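Local structure of leukocyte-associated immunoglobulin-like receptor 1 (Mus musculus, 4ESK) at residues A[22-36]-A[60-72]. The protein acts as an inhibitory immune receptor restraining natural killer, B and T cells, this chain being its extracellular immunoglobulin-like domain. Residues are numbered along the deposited sequence; the frame is centred on the assembly and turned at random.
Sequences QGTFVTVVCSYSDKH and KTEDEFEIGPVNE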
ATOM      1  N   GLN A  22      14.426   6.852  -8.561  1.00 25.63           N
ATOM      2  CA  GLN A  22      15.353   5.931  -7.903  1.00 24.46           C
ATOM      3  C   GLN A  22      15.981   6.624  -6.694  1.00 22.91           C
ATOM      4  O   GLN A  22      16.321   7.808  -6.750  1.00 20.98           O
ATOM      5  CB  GLN A  22      16.438   5.481  -8.899  1.00 28.66           C
ATOM      6  CG  GLN A  22      17.227   4.255  -8.479  1.00 30.92           C
ATOM      7  CD  GLN A  22      18.408   3.957  -9.398  1.00 36.43           C
ATOM      8  OE1 GLN A  22      18.692   4.703 -10.348  1.00 38.27           O
ATOM      9  NE2 GLN A  22      19.114   2.863  -9.109  1.00 38.72           N
ATOM     10  N   GLY A  23      16.121   5.887  -5.588  1.00 21.16           N
ATOM     11  CA  GLY A  23      16.672   6.419  -4.358  1.00 20.91           C
ATOM     12  C   GLY A  23      15.650   7.105  -3.463  1.00 20.83           C
ATOM     13  O   GLY A  23      15.996   7.558  -2.382  1.00 23.41           O
ATOM     14  N   THR A  24      14.404   7.193  -3.927  1.00 19.85           N
ATOM     15  CA  THR A  24      13.295   7.795  -3.165  1.00 21.00           C
ATOM     16  C   THR A  24      12.902   6.888  -2.011  1.00 18.76           C
ATOM     17  O   THR A  24      13.028   5.678  -2.110  1.00 17.43           O
ATOM     18  CB  THR A  24      12.031   7.949  -4.060  1.00 20.97           C
ATOM     19  OG1 THR A  24      12.309   8.826  -5.135  1.00 23.58           O
ATOM     20  CG2 THR A  24      10.774   8.505  -3.292  1.00 21.90           C
ATOM     21  N   PHE A  25      12.392   7.480  -0.937  1.00 19.59           N
ATOM     22  CA  PHE A  25      11.723   6.706   0.115  1.00 20.05           C
ATOM     23  C   PHE A  25      10.201   6.798  -0.072  1.00 19.31           C
ATOM     24  O   PHE A  25       9.627   7.901  -0.069  1.00 20.46           O
ATOM     25  CB  PHE A  25      12.152   7.182   1.500  1.00 22.70           C
ATOM     26  CG  PHE A  25      13.555   6.779   1.869  1.00 25.13           C
ATOM     27  CD1 PHE A  25      14.643   7.389   1.272  1.00 26.80           C
ATOM     28  CD2 PHE A  25      13.787   5.781   2.812  1.00 26.64           C
ATOM     29  CE1 PHE A  25      15.942   7.006   1.589  1.00 28.66           C
ATOM     30  CE2 PHE A  25      15.086   5.403   3.140  1.00 26.65           C
ATOM     31  CZ  PHE A  25      16.162   6.016   2.521  1.00 27.79           C
ATOM     32  N   VAL A  26       9.572   5.645  -0.280  1.00 16.29           N
ATOM     33  CA  VAL A  26       8.117   5.551  -0.482  1.00 15.34           C
ATOM     34  C   VAL A  26       7.461   5.140   0.839  1.00 14.84           C
ATOM     35  O   VAL A  26       8.061   4.419   1.642  1.00 14.14           O
ATOM     36  CB  VAL A  26       7.777   4.533  -1.586  1.00 15.09           C
ATOM     37  CG1 VAL A  26       6.307   4.157  -1.586  1.00 16.40           C
ATOM     38  CG2 VAL A  26       8.156   5.071  -2.966  1.00 15.40           C
ATOM     39  N   THR A  27       6.256   5.661   1.081  1.00 14.15           N
ATOM     40  CA  THR A  27       5.440   5.254   2.212  1.00 14.18           C
ATOM     41  C   THR A  27       4.124   4.769   1.652  1.00 13.55           C
ATOM     42  O   THR A  27       3.465   5.491   0.902  1.00 13.32           O
ATOM     43  CB  THR A  27       5.156   6.433   3.146  1.00 15.75           C
ATOM     44  OG1 THR A  27       6.395   7.015   3.583  1.00 18.13           O
ATOM     45  CG2 THR A  27       4.343   5.988   4.364  1.00 15.79           C
ATOM     46  N   VAL A  28       3.750   3.546   1.995  1.00 12.44           N
ATOM     47  CA  VAL A  28       2.481   2.970   1.560  1.00 12.46           C
ATOM     48  C   VAL A  28       1.605   2.956   2.804  1.00 12.53           C
ATOM     49  O   VAL A  28       2.021   2.413   3.843  1.00 13.18           O
ATOM     50  CB  VAL A  28       2.603   1.524   1.020  1.00 12.59           C
ATOM     51  CG1 VAL A  28       1.251   1.028   0.502  1.00 12.46           C
ATOM     52  CG2 VAL A  28       3.624   1.405  -0.130  1.00 12.80           C
ATOM     53  N   VAL A  29       0.413   3.546   2.712  1.00 11.38           N
ATOM     54  CA  VAL A  29      -0.492   3.621   3.849  1.00 11.36           C
ATOM     55  C   VAL A  29      -1.680   2.750   3.457  1.00 11.93           C
ATOM     56  O   VAL A  29      -2.451   3.115   2.580  1.00 11.41           O
ATOM     57  CB  VAL A  29      -0.942   5.061   4.176  1.00 11.40           C
ATOM     58  CG1 VAL A  29      -1.948   5.089   5.324  1.00 11.54           C
ATOM     59  CG2 VAL A  29       0.252   5.965   4.521  1.00 11.15           C
ATOM     60  N   CYS A  30      -1.786   1.587   4.078  1.00 11.74           N
ATOM     61  CA  CYS A  30      -2.972   0.741   3.950  1.00 12.06           C
ATOM     62  C   CYS A  30      -3.950   1.228   4.988  1.00 12.13           C
ATOM     63  O   CYS A  30      -3.557   1.623   6.097  1.00 11.43           O
ATOM     64  CB  CYS A  30      -2.612  -0.723   4.212  1.00 12.83           C
ATOM     65  SG  CYS A  30      -1.455  -1.439   3.040  1.00 14.22           S
ATOM     66  N   SER A  31      -5.235   1.216   4.672  1.00 12.03           N
ATOM     67  CA  SER A  31      -6.247   1.696   5.612  0.50 12.39           C
ATOM     68  C   SER A  31      -7.492   0.815   5.497  1.00 12.42           C
ATOM     69  O   SER A  31      -7.778   0.287   4.427  1.00 11.88           O
ATOM     70  CB  SER A  31      -6.570   3.167   5.317  0.50 12.60           C
ATOM     71  OG  SER A  31      -7.541   3.702   6.203  0.50 12.91           O
ATOM     72  N   TYR A  32      -8.232   0.658   6.587  1.00 13.12           N
ATOM     73  CA  TYR A  32      -9.502  -0.029   6.490  1.00 14.35           C
ATOM     74  C   TYR A  32     -10.475   0.628   7.436  1.00 16.68           C
ATOM     75  O   TYR A  32     -10.470   0.349   8.618  1.00 17.53           O
ATOM     76  CB  TYR A  32      -9.361  -1.518   6.775  1.00 13.86           C
ATOM     77  CG  TYR A  32     -10.449  -2.388   6.188  1.00 13.33           C
ATOM     78  CD1 TYR A  32     -11.648  -1.852   5.689  1.00 13.67           C
ATOM     79  CD2 TYR A  32     -10.284  -3.766   6.122  1.00 13.59           C
ATOM     80  CE1 TYR A  32     -12.604  -2.664   5.128  1.00 13.69           C
ATOM     81  CE2 TYR A  32     -11.245  -4.587   5.575  1.00 13.49           C
ATOM     82  CZ  TYR A  32     -12.409  -4.037   5.089  1.00 14.29           C
ATOM     83  OH  TYR A  32     -13.367  -4.848   4.527  1.00 15.47           O
ATOM     84  N   SER A  33     -11.288   1.513   6.875  1.00 19.81           N
ATOM     85  CA  SER A  33     -12.356   2.183   7.595  1.00 22.28           C
ATOM     86  C   SER A  33     -13.397   1.163   8.036  1.00 21.80           C
ATOM     87  O   SER A  33     -13.790   0.262   7.281  1.00 22.97           O
ATOM     88  CB  SER A  33     -13.035   3.218   6.699  1.00 24.24           C
ATOM     89  OG  SER A  33     -13.805   2.565   5.697  1.00 26.55           O
ATOM     90  N   ASP A  34     -13.887   1.326   9.239  1.00 23.58           N
ATOM     91  CA  ASP A  34     -15.094   0.610   9.658  1.00 24.54           C
ATOM     92  C   ASP A  34     -14.769  -0.790  10.164  1.00 22.79           C
ATOM     93  O   ASP A  34     -15.294  -1.178  11.200  1.00 21.98           O
ATOM     94  CB  ASP A  34     -16.172   0.527   8.541  1.00 27.75           C
ATOM     95  CG  ASP A  34     -16.562   1.893   7.973  1.00 32.08           C
ATOM     96  OD1 ASP A  34     -16.895   2.780   8.793  1.00 35.28           O
ATOM     97  OD2 ASP A  34     -16.547   2.081   6.714  1.00 34.17           O
ATOM     98  N   LYS A  35     -13.911  -1.535   9.460  1.00 20.48           N
ATOM     99  CA  LYS A  35     -13.744  -2.983   9.723  1.00 19.88           C
ATOM    100  C   LYS A  35     -12.365  -3.395  10.225  1.00 18.44           C
ATOM    101  O   LYS A  35     -12.075  -4.582  10.331  1.00 16.92           O
ATOM    102  CB  LYS A  35     -14.032  -3.793   8.453  1.00 22.08           C
ATOM    103  CG  LYS A  35     -15.305  -3.422   7.729  1.00 25.15           C
ATOM    104  CD  LYS A  35     -16.537  -3.842   8.493  1.00 27.25           C
ATOM    105  CE  LYS A  35     -17.783  -3.789   7.610  1.00 30.27           C
ATOM    106  NZ  LYS A  35     -17.613  -4.415   6.259  1.00 34.14           N
ATOM    107  N   HIS A  36     -11.515  -2.434  10.557  1.00 16.85           N
ATOM    108  CA  HIS A  36     -10.100  -2.733  10.829  1.00 16.82           C
ATOM    109  C   HIS A  36      -9.912  -3.723  11.955  1.00 17.37           C
ATOM    110  O   HIS A  36      -9.051  -4.602  11.872  1.00 16.41           O
ATOM    111  CB  HIS A  36      -9.365  -1.430  11.122  1.00 16.71           C
ATOM    112  CG  HIS A  36      -7.861  -1.556  11.149  1.00 15.87           C
ATOM    113  ND1 HIS A  36      -7.176  -1.773  12.277  1.00 15.68           N
ATOM    114  CD2 HIS A  36      -6.915  -1.411  10.136  1.00 15.94           C
ATOM    115  CE1 HIS A  36      -5.849  -1.801  11.993  1.00 15.12           C
ATOM    116  NE2 HIS A  36      -5.701  -1.579  10.690  1.00 14.94           N
ATOM    117  N   LYS A  60      -5.153   2.074  15.578  1.00 22.13           N
ATOM    118  CA  LYS A  60      -5.383   2.943  14.420  1.00 22.78           C
ATOM    119  C   LYS A  60      -5.768   2.111  13.247  1.00 20.00           C
ATOM    120  O   LYS A  60      -5.499   0.907  13.228  1.00 20.76           O
ATOM    121  CB  LYS A  60      -4.223   3.902  14.116  1.00 25.55           C
ATOM    122  CG  LYS A  60      -2.853   3.323  13.877  1.00 26.93           C
ATOM    123  CD  LYS A  60      -1.876   4.458  13.538  1.00 29.07           C
ATOM    124  CE  LYS A  60      -0.489   3.958  13.171  1.00 30.09           C
ATOM    125  NZ  LYS A  60      -0.294   3.736  11.702  1.00 30.82           N
ATOM    126  N   THR A  61      -6.441   2.743  12.295  1.00 17.80           N
ATOM    127  CA  THR A  61      -7.018   2.045  11.157  1.00 17.33           C
ATOM    128  C   THR A  61      -6.107   2.132   9.929  1.00 15.71           C
ATOM    129  O   THR A  61      -6.493   1.698   8.846  1.00 14.92           O
ATOM    130  CB  THR A  61      -8.429   2.566  10.836  1.00 18.54           C
ATOM    131  OG1 THR A  61      -8.418   3.992  10.678  1.00 17.80           O
ATOM    132  CG2 THR A  61      -9.416   2.191  11.962  1.00 20.98           C
ATOM    133  N   GLU A  62      -4.926   2.724  10.095  1.00 14.10           N
ATOM    134  CA  GLU A  62      -3.927   2.767   9.041  1.00 13.79           C
ATOM    135  C   GLU A  62      -2.729   1.909   9.435  1.00 13.07           C
ATOM    136  O   GLU A  62      -2.340   1.866  10.597  1.00 12.81           O
ATOM    137  CB  GLU A  62      -3.446   4.212   8.789  1.00 14.41           C
ATOM    138  CG  GLU A  62      -4.502   5.127   8.193  1.00 15.12           C
ATOM    139  CD  GLU A  62      -5.727   5.344   9.083  1.00 16.09           C
ATOM    140  OE1 GLU A  62      -5.594   5.867  10.208  1.00 17.19           O
ATOM    141  OE2 GLU A  62      -6.835   4.972   8.666  1.00 16.15           O
ATOM    142  N   ASP A  63      -2.133   1.274   8.443  1.00 12.21           N
ATOM    143  CA  ASP A  63      -0.965   0.400   8.610  1.00 12.93           C
ATOM    144  C   ASP A  63       0.033   0.783   7.523  1.00 13.54           C
ATOM    145  O   ASP A  63      -0.281   0.698   6.334  1.00 13.50           O
ATOM    146  CB  ASP A  63      -1.409  -1.038   8.425  1.00 12.86           C
ATOM    147  CG  ASP A  63      -2.405  -1.471   9.466  1.00 13.52           C
ATOM    148  OD1 ASP A  63      -3.622  -1.388   9.189  1.00 14.18           O
ATOM    149  OD2 ASP A  63      -1.987  -1.853  10.581  1.00 13.49           O
ATOM    150  N   GLU A  64       1.218   1.227   7.928  1.00 14.22           N
ATOM    151  CA  GLU A  64       2.167   1.798   6.992  1.00 16.08           C
ATOM    152  C   GLU A  64       3.326   0.871   6.715  1.00 15.31           C
ATOM    153  O   GLU A  64       3.791   0.167   7.615  1.00 16.16           O
ATOM    154  CB  GLU A  64       2.753   3.074   7.550  1.00 19.34           C
ATOM    155  CG  GLU A  64       1.769   4.196   7.706  1.00 22.82           C
ATOM    156  CD  GLU A  64       2.456   5.519   7.949  1.00 27.17           C
ATOM    157  OE1 GLU A  64       3.687   5.613   7.742  1.00 29.88           O
ATOM    158  OE2 GLU A  64       1.758   6.455   8.369  1.00 32.45           O
ATOM    159  N   PHE A  65       3.803   0.909   5.480  1.00 14.98           N
ATOM    160  CA  PHE A  65       4.985   0.169   5.058  1.00 15.39           C
ATOM    161  C   PHE A  65       5.942   1.180   4.432  1.00 16.37           C
ATOM    162  O   PHE A  65       5.594   1.806   3.442  1.00 16.40           O
ATOM    163  CB  PHE A  65       4.604  -0.876   4.018  1.00 14.74           C
ATOM    164  CG  PHE A  65       3.692  -1.962   4.526  1.00 14.60           C
ATOM    165  CD1 PHE A  65       4.215  -3.143   4.983  1.00 14.19           C
ATOM    166  CD2 PHE A  65       2.313  -1.815   4.503  1.00 14.75           C
ATOM    167  CE1 PHE A  65       3.391  -4.156   5.449  1.00 14.66           C
ATOM    168  CE2 PHE A  65       1.477  -2.821   4.973  1.00 15.14           C
ATOM    169  CZ  PHE A  65       2.018  -4.002   5.431  1.00 15.07           C
ATOM    170  N   GLU A  66       7.119   1.372   5.022  1.00 17.42           N
ATOM    171  CA  GLU A  66       8.113   2.258   4.433  0.50 18.27           C
ATOM    172  C   GLU A  66       9.023   1.437   3.539  1.00 18.30           C
ATOM    173  O   GLU A  66       9.558   0.411   3.967  1.00 16.89           O
ATOM    174  CB  GLU A  66       8.945   2.987   5.480  0.50 19.73           C
ATOM    175  CG  GLU A  66       9.711   4.159   4.872  0.50 21.08           C
ATOM    176  CD  GLU A  66      10.749   4.748   5.797  0.50 22.34           C
ATOM    177  OE1 GLU A  66      10.880   4.265   6.939  0.50 24.78           O
ATOM    178  OE2 GLU A  66      11.431   5.708   5.385  0.50 24.87           O
ATOM    179  N   ILE A  67       9.169   1.897   2.298  1.00 16.99           N
ATOM    180  CA  ILE A  67       9.957   1.250   1.276  1.00 17.49           C
ATOM    181  C   ILE A  67      10.969   2.253   0.719  1.00 17.73           C
ATOM    182  O   ILE A  67      10.625   3.118  -0.065  1.00 17.24           O
ATOM    183  CB  ILE A  67       9.099   0.736   0.109  1.00 18.67           C
ATOM    184  CG1 ILE A  67       7.941  -0.128   0.612  1.00 19.30           C
ATOM    185  CG2 ILE A  67       9.939  -0.060  -0.871  1.00 18.74           C
ATOM    186  CD1 ILE A  67       6.999  -0.510  -0.511  1.00 19.15           C
ATOM    187  N   GLY A  68      12.228   2.139   1.136  1.00 17.42           N
ATOM    188  CA  GLY A  68      13.233   3.093   0.675  1.00 17.87           C
ATOM    189  C   GLY A  68      14.617   2.738   1.180  1.00 18.11           C
ATOM    190  O   GLY A  68      14.742   2.152   2.253  1.00 18.10           O
ATOM    191  N   PRO A  69      15.659   3.111   0.419  1.00 17.89           N
ATOM    192  CA  PRO A  69      15.620   3.764  -0.899  1.00 17.46           C
ATOM    193  C   PRO A  69      15.199   2.830  -2.011  1.00 17.36           C
ATOM    194  O   PRO A  69      15.638   1.674  -2.072  1.00 18.26           O
ATOM    195  CB  PRO A  69      17.071   4.216  -1.102  1.00 18.05           C
ATOM    196  CG  PRO A  69      17.858   3.224  -0.329  1.00 17.41           C
ATOM    197  CD  PRO A  69      17.036   2.955   0.899  1.00 17.78           C
ATOM    198  N   VAL A  70      14.358   3.319  -2.911  1.00 16.87           N
ATOM    199  CA  VAL A  70      13.844   2.471  -3.987  1.00 17.31           C
ATOM    200  C   VAL A  70      14.829   2.305  -5.153  1.00 18.33           C
ATOM    201  O   VAL A  70      15.621   3.200  -5.476  1.00 19.15           O
ATOM    202  CB  VAL A  70      12.475   2.937  -4.538  1.00 17.95           C
ATOM    203  CG1 VAL A  70      11.424   2.904  -3.424  1.00 17.34           C
ATOM    204  CG2 VAL A  70      12.577   4.319  -5.166  1.00 18.53           C
ATOM    205  N   ASN A  71      14.754   1.143  -5.772  1.00 19.45           N
ATOM    206  CA  ASN A  71      15.375   0.929  -7.069  1.00 21.37           C
ATOM    207  C   ASN A  71      14.420   0.227  -8.029  1.00 22.82           C
ATOM    208  O   ASN A  71      13.216   0.148  -7.763  1.00 22.50           O
ATOM    209  CB  ASN A  71      16.711   0.192  -6.898  1.00 21.93           C
ATOM    210  CG  ASN A  71      16.536  -1.204  -6.355  1.00 23.51           C
ATOM    211  OD1 ASN A  71      15.433  -1.758  -6.365  1.00 24.66           O
ATOM    212  ND2 ASN A  71      17.632  -1.791  -5.870  1.00 25.67           N
ATOM    213  N   GLU A  72      14.945  -0.280  -9.150  1.00 23.13           N
ATOM    214  CA  GLU A  72      14.124  -0.859 -10.207  0.50 24.12           C
ATOM    215  C   GLU A  72      13.276  -2.051  -9.743  1.00 23.60           C
ATOM    216  O   GLU A  72      12.268  -2.340 -10.335  1.00 24.18           O
ATOM    217  CB  GLU A  72      14.997  -1.248 -11.420  0.50 25.86           C
ATOM    218  CG  GLU A  72      15.981  -2.400 -11.202  0.50 26.98           C
ATOM    219  CD  GLU A  72      17.258  -2.007 -10.466  0.50 27.92           C
ATOM    220  OE1 GLU A  72      17.509  -0.792 -10.262  0.50 27.19           O
ATOM    221  OE2 GLU A  72      18.021  -2.930 -10.093  0.50 29.38           O
TER
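The H36 ring carries T61 CA over the centre of one face, a CH-pi contact 3.7 Å from CA to the ring centroid. D63 meets it at the edge: H36 NE2 donates to the syn lone pair of D63 OD1 at 2.6 Å, straight (169°) and in the ring plane. With CG anti to the backbone N (chi1 -168°), the imidazole lies over the K60-T61 backbone. Replacing H36 with alanine is likely to cost D63 OD1 its imidazole donor and uncover T61 CA. F65 turns its edge to C30 SG, whose disulfide partner is C80, while F25 lays one face over the G68-P69 peptide, its CE2 3.3 Å from G68 C.

Between the H36 and F25 ends, strands 26-31 and 62-67 pair antiparallel, with paired backbone bonds at V26-I67, V28-F65 and C30-D63. On the outer face, S31 OG reaches the anti lone pair of E62 OE2 at 2.9 Å, and T61 OG1 grips the same oxygen on the syn side, tilted 32° out of the carboxylate plane. V28, C30, F65 and I67 face inward, illustrating the immunoglobulin sandwich: apolar groups and the disulfide inside, carboxylates outside, and D63, the one inward acid of the paired strands, met by H36 NE2, Y82 OH and E57 N.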